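Local coordinates for DUF1818 domain-containing protein (Prochlorococcus marinus, PDB 2IT9) that is of unknown function but may bind DNA, at residues A[40-43]-A[44-48]; A[105-108]-A[109-112]. All coordinates share one frame; numbering follows the deposited sequence.

Contact 1: A[40-43]-A[44-48]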
loop_
_atom_site.group_PDB
_atom_site.type_symbol
_atom_site.label_atom_id
_atom_site.label_comp_id
_atom_site.label_asym_id
_atom_site.label_seq_id
_atom_site.Cartn_x
_atom_site.Cartn_y
_atom_site.Cartn_z
ATOM N N LYS A 40 3.506 2.190 17.526
ATOM C CA LYS A 40 2.986 2.802 18.775
ATOM C C LYS A 40 2.182 4.075 18.494
ATOM O O LYS A 40 1.042 4.239 18.951
ATOM C CB LYS A 40 4.133 3.163 19.679
ATOM C CG LYS A 40 3.684 3.752 21.032
ATOM C CD LYS A 40 4.868 4.056 21.887
ATOM C CE LYS A 40 4.438 4.696 23.205
ATOM N NZ LYS A 40 5.600 5.309 23.885
ATOM N N ILE A 41 2.775 4.966 17.716
ATOM C CA ILE A 41 2.107 6.219 17.378
ATOM C C ILE A 41 0.857 5.974 16.532
ATOM O O ILE A 41 -0.190 6.600 16.770
ATOM C CB ILE A 41 3.079 7.211 16.712
ATOM C CG1 ILE A 41 4.182 7.630 17.679
ATOM C CG2 ILE A 41 2.318 8.495 16.240
ATOM C CD1 ILE A 41 5.276 8.457 17.032
ATOM N N LEU A 42 0.945 5.070 15.553
ATOM C CA LEU A 42 -0.184 4.725 14.713
ATOM C C LEU A 42 -1.384 4.350 15.564
ATOM O O LEU A 42 -2.481 4.869 15.378
ATOM C CB LEU A 42 0.127 3.551 13.758
ATOM C CG LEU A 42 -1.068 3.136 12.899
ATOM C CD1 LEU A 42 -1.606 4.290 12.056
ATOM C CD2 LEU A 42 -0.686 1.962 11.993
ATOM N N VAL A 43 -1.180 3.431 16.492
ATOM C CA VAL A 43 -2.281 2.968 17.319
ATOM C C VAL A 43 -2.872 4.094 18.175
ATOM O O VAL A 43 -4.093 4.211 18.290
ATOM C CB VAL A 43 -1.903 1.741 18.161
ATOM C CG1 VAL A 43 -3.104 1.335 19.027
ATOM C CG2 VAL A 43 -1.490 0.552 17.260
ATOM N N GLU A 44 -2.018 4.941 18.732
ATOM C CA GLU A 44 -2.491 6.050 19.519
ATOM C C GLU A 44 -3.312 7.050 18.673
ATOM O O GLU A 44 -4.328 7.579 19.134
ATOM C CB GLU A 44 -1.306 6.737 20.163
ATOM C CG GLU A 44 -0.677 5.865 21.272
ATOM C CD GLU A 44 0.596 6.434 21.840
ATOM O OE1 GLU A 44 1.033 7.461 21.322
ATOM O OE2 GLU A 44 1.163 5.844 22.789
ATOM N N VAL A 45 -2.874 7.271 17.431
ATOM C CA VAL A 45 -3.564 8.197 16.532
ATOM C C VAL A 45 -4.934 7.645 16.117
ATOM O O VAL A 45 -5.949 8.349 16.159
ATOM C CB VAL A 45 -2.689 8.451 15.301
ATOM C CG1 VAL A 45 -3.504 9.003 14.066
ATOM C CG2 VAL A 45 -1.495 9.364 15.679
ATOM N N VAL A 46 -4.941 6.385 15.713
ATOM C CA VAL A 46 -6.172 5.732 15.287
ATOM C C VAL A 46 -7.151 5.659 16.458
ATOM O O VAL A 46 -8.340 5.956 16.247
ATOM C CB VAL A 46 -5.889 4.400 14.640
ATOM C CG1 VAL A 46 -7.218 3.596 14.362
ATOM C CG2 VAL A 46 -5.111 4.588 13.349
HETATM N N MSE A 47 -6.682 5.312 17.667
HETATM C CA MSE A 47 -7.583 5.218 18.816
HETATM C C MSE A 47 -8.179 6.589 19.111
HETATM O O MSE A 47 -9.367 6.713 19.439
HETATM C CB MSE A 47 -6.886 4.726 20.087
HETATM C CG MSE A 47 -6.437 3.245 20.195
HETATM SE SE MSE A 47 -7.787 2.005 19.524
HETATM C CE MSE A 47 -7.161 1.868 17.726
ATOM N N GLU A 48 -7.355 7.625 19.016
ATOM C CA GLU A 48 -7.831 8.974 19.266
ATOM C C GLU A 48 -8.894 9.384 18.259
ATOM O O GLU A 48 -9.929 9.941 18.658
ATOM C CB GLU A 48 -6.693 9.994 19.241
ATOM C CG GLU A 48 -7.230 11.372 19.381
ATOM C CD GLU A 48 -6.198 12.409 19.629
ATOM O OE1 GLU A 48 -5.039 12.052 19.944
ATOM O OE2 GLU A 48 -6.571 13.595 19.521
#
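Lys40 and Glu44 sit one turn apart on helix 36-56, the long helix that follows the first antiparallel sheet of this domain and packs on strands 65-72, 75-82 and 85-92 of the second. The contact is ordinary alpha-helix i to i+4 packing. Glu44 N donates to Lys40 O at 3.1 Å, with the N-H...O angle at 162°. From there the Glu44 side chain folds back along the preceding turn. Its CB lies near the carbonyl oxygens of Lys40 and Ile41. CG, set beside its own backbone N (chi1 -70°), comes to 3.3 Å from Lys40 O. CD, on the extended chain, stays 3.7 Å from Lys40 O. The two carboxylate oxygens have different partners. OE1 forms a salt bridge with Arg72 on strand 65-72. OE2 meets the methylenes of Lys40, with CE at 3.5 Å, while the ammonium is farther off, NZ to OE2 being 4.6 Å. The pair is therefore close but not a salt bridge. On the buried side, Leu42 and Val46 run alongside each other; Leu42 also touches Trp75 and Leu90, and Val46 touches Leu88. Leu42 CD1 rests 3.7 Å from Val46 CG2, and this same Val46 methyl approaches Leu42 O at 3.3 Å.

Contact 2: A[105-108]-A[109-112]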
loop_
_atom_site.group_PDB
_atom_site.type_symbol
_atom_site.label_atom_id
_atom_site.label_comp_id
_atom_site.label_asym_id
_atom_site.label_seq_id
_atom_site.Cartn_x
_atom_site.Cartn_y
_atom_site.Cartn_z
ATOM N N TYR A 105 -4.716 3.143 2.835
ATOM C CA TYR A 105 -6.157 3.421 3.047
ATOM C C TYR A 105 -6.954 2.176 3.372
ATOM O O TYR A 105 -6.727 1.106 2.761
ATOM C CB TYR A 105 -6.707 4.090 1.805
ATOM C CG TYR A 105 -8.211 4.215 1.715
ATOM C CD1 TYR A 105 -8.855 5.359 2.204
ATOM C CD2 TYR A 105 -8.973 3.236 1.107
ATOM C CE1 TYR A 105 -10.247 5.515 2.079
ATOM C CE2 TYR A 105 -10.373 3.381 0.984
ATOM C CZ TYR A 105 -10.983 4.525 1.486
ATOM O OH TYR A 105 -12.355 4.702 1.383
ATOM N N TRP A 106 -7.849 2.293 4.366
ATOM C CA TRP A 106 -8.828 1.244 4.693
ATOM C C TRP A 106 -10.222 1.836 4.511
ATOM O O TRP A 106 -10.471 2.978 4.938
ATOM C CB TRP A 106 -8.729 0.723 6.122
ATOM C CG TRP A 106 -7.558 -0.181 6.394
ATOM C CD1 TRP A 106 -7.353 -1.417 5.859
ATOM C CD2 TRP A 106 -6.502 0.032 7.343
ATOM N NE1 TRP A 106 -6.219 -1.983 6.400
ATOM C CE2 TRP A 106 -5.662 -1.106 7.297
ATOM C CE3 TRP A 106 -6.176 1.077 8.213
ATOM C CZ2 TRP A 106 -4.524 -1.226 8.102
ATOM C CZ3 TRP A 106 -5.046 0.967 9.003
ATOM C CH2 TRP A 106 -4.243 -0.174 8.966
ATOM N N PRO A 107 -11.124 1.091 3.862
ATOM C CA PRO A 107 -12.463 1.589 3.619
ATOM C C PRO A 107 -13.392 1.373 4.827
ATOM O O PRO A 107 -13.005 0.733 5.830
ATOM C CB PRO A 107 -12.905 0.761 2.419
ATOM C CG PRO A 107 -12.285 -0.569 2.688
ATOM C CD PRO A 107 -10.929 -0.235 3.254
ATOM N N ARG A 108 -14.624 1.857 4.682
ATOM C CA ARG A 108 -15.662 1.658 5.715
ATOM C C ARG A 108 -15.822 0.229 6.103
ATOM O O ARG A 108 -15.672 -0.675 5.270
ATOM C CB ARG A 108 -16.995 2.158 5.201
ATOM C CG ARG A 108 -16.919 3.680 4.948
ATOM C CD ARG A 108 -18.064 4.132 4.078
ATOM N NE ARG A 108 -19.276 4.032 4.828
ATOM C CZ ARG A 108 -19.893 5.047 5.412
ATOM N NH1 ARG A 108 -19.455 6.303 5.292
ATOM N NH2 ARG A 108 -20.996 4.787 6.077
ATOM N N HIS A 109 -16.143 0.007 7.375
ATOM C CA HIS A 109 -16.476 -1.316 7.923
ATOM C C HIS A 109 -15.206 -2.120 8.210
ATOM O O HIS A 109 -15.047 -2.694 9.301
ATOM C CB HIS A 109 -17.515 -2.096 7.078
ATOM C CG HIS A 109 -18.712 -1.276 6.714
ATOM N ND1 HIS A 109 -19.543 -0.714 7.660
ATOM C CD2 HIS A 109 -19.190 -0.877 5.509
ATOM C CE1 HIS A 109 -20.457 0.028 7.056
ATOM N NE2 HIS A 109 -20.279 -0.072 5.749
ATOM N N VAL A 110 -14.312 -2.179 7.240
ATOM C CA VAL A 110 -12.993 -2.750 7.456
ATOM C C VAL A 110 -12.278 -2.056 8.646
ATOM O O VAL A 110 -11.633 -2.696 9.507
ATOM C CB VAL A 110 -12.138 -2.646 6.157
ATOM C CG1 VAL A 110 -10.684 -2.947 6.461
ATOM C CG2 VAL A 110 -12.723 -3.554 5.054
ATOM N N THR A 111 -12.393 -0.737 8.689
ATOM C CA THR A 111 -11.775 0.075 9.747
ATOM C C THR A 111 -12.129 -0.411 11.164
ATOM O O THR A 111 -11.259 -0.474 12.025
ATOM C CB THR A 111 -12.158 1.578 9.587
ATOM O OG1 THR A 111 -13.565 1.671 9.373
ATOM C CG2 THR A 111 -11.380 2.208 8.430
ATOM N N ASN A 112 -13.378 -0.752 11.384
ATOM C CA ASN A 112 -13.800 -1.265 12.705
ATOM C C ASN A 112 -13.063 -2.533 13.097
ATOM O O ASN A 112 -12.690 -2.722 14.260
ATOM C CB ASN A 112 -15.307 -1.457 12.774
ATOM C CG ASN A 112 -16.038 -0.135 12.839
ATOM O OD1 ASN A 112 -15.635 0.782 13.585
ATOM N ND2 ASN A 112 -17.108 -0.016 12.066
HETATM O O HOH W 1 -22.386 1.961 5.190
#
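Val110 packs its two methyls against Trp106 and Pro107, where strand 102-106 turns into helix 110-120. This is the tight side. CG1 stands anti to the backbone N (chi1 167°), which brings it to 3.7 Å from Trp106 CD1; the valine comes in roughly perpendicular to the indole side chain. CG2 meets Pro107 CG at 3.8 Å. Thr111 adds its methyl, with CG2 3.8 Å from Trp106 CB. Its OG1 hydrogen-bonds to the carbonyl oxygen of Trp86, and Trp106 NE1 hydrogen-bonds to that of Gly26. With an alanine in place of Val110, a gap is likely to open beside the indole and the proline ring, leaving both with less to pack on. Two backbone bonds close the turn. Thr111 N donates to Pro107 O at 3.3 Å, and Val110 N makes a weak bond to Arg108 O at 2.8 Å. The outer side is looser. There Arg108 CB lies over one face of the His109 ring, a CH-pi contact 4.0 Å from the centroid. Farther out the two side chains are joined through water. One water accepts from Arg108 NH2 at 3.3 Å and lies in the plane of the imidazole, 3.0 Å from His109 NE2. Arg108 NH2 also forms a salt bridge with Asp82. His109 is the N-cap residue of helix 110-120. A four-stranded antiparallel sheet thus runs into a helix, repeating the order of the first half, consistent with an sPC4-like fold.

Overall arrangement
From the N terminus the chain first builds the antiparallel sheet of strands 2-7 to 30-34, then enters helix 36-56, where contact 1 links successive turns. Three further strands of the second sheet follow before strand 102-106 completes it and contact 2 turns the chain into helix 110-120. Both contacts are local. They come in series, neither nesting nor crossing, and neither closes a long loop. The centres of contact 1 and contact 2 are about 15 Å apart, on opposite sides of the chain's centre, and the two contacts do not touch. Helix 110-120 connects the two regions: it begins in contact 2, and farther along Val115 and Met118 pack on Val46 of contact 1. Leu88 on strand 85-92 touches Val46, Trp106 and Thr111.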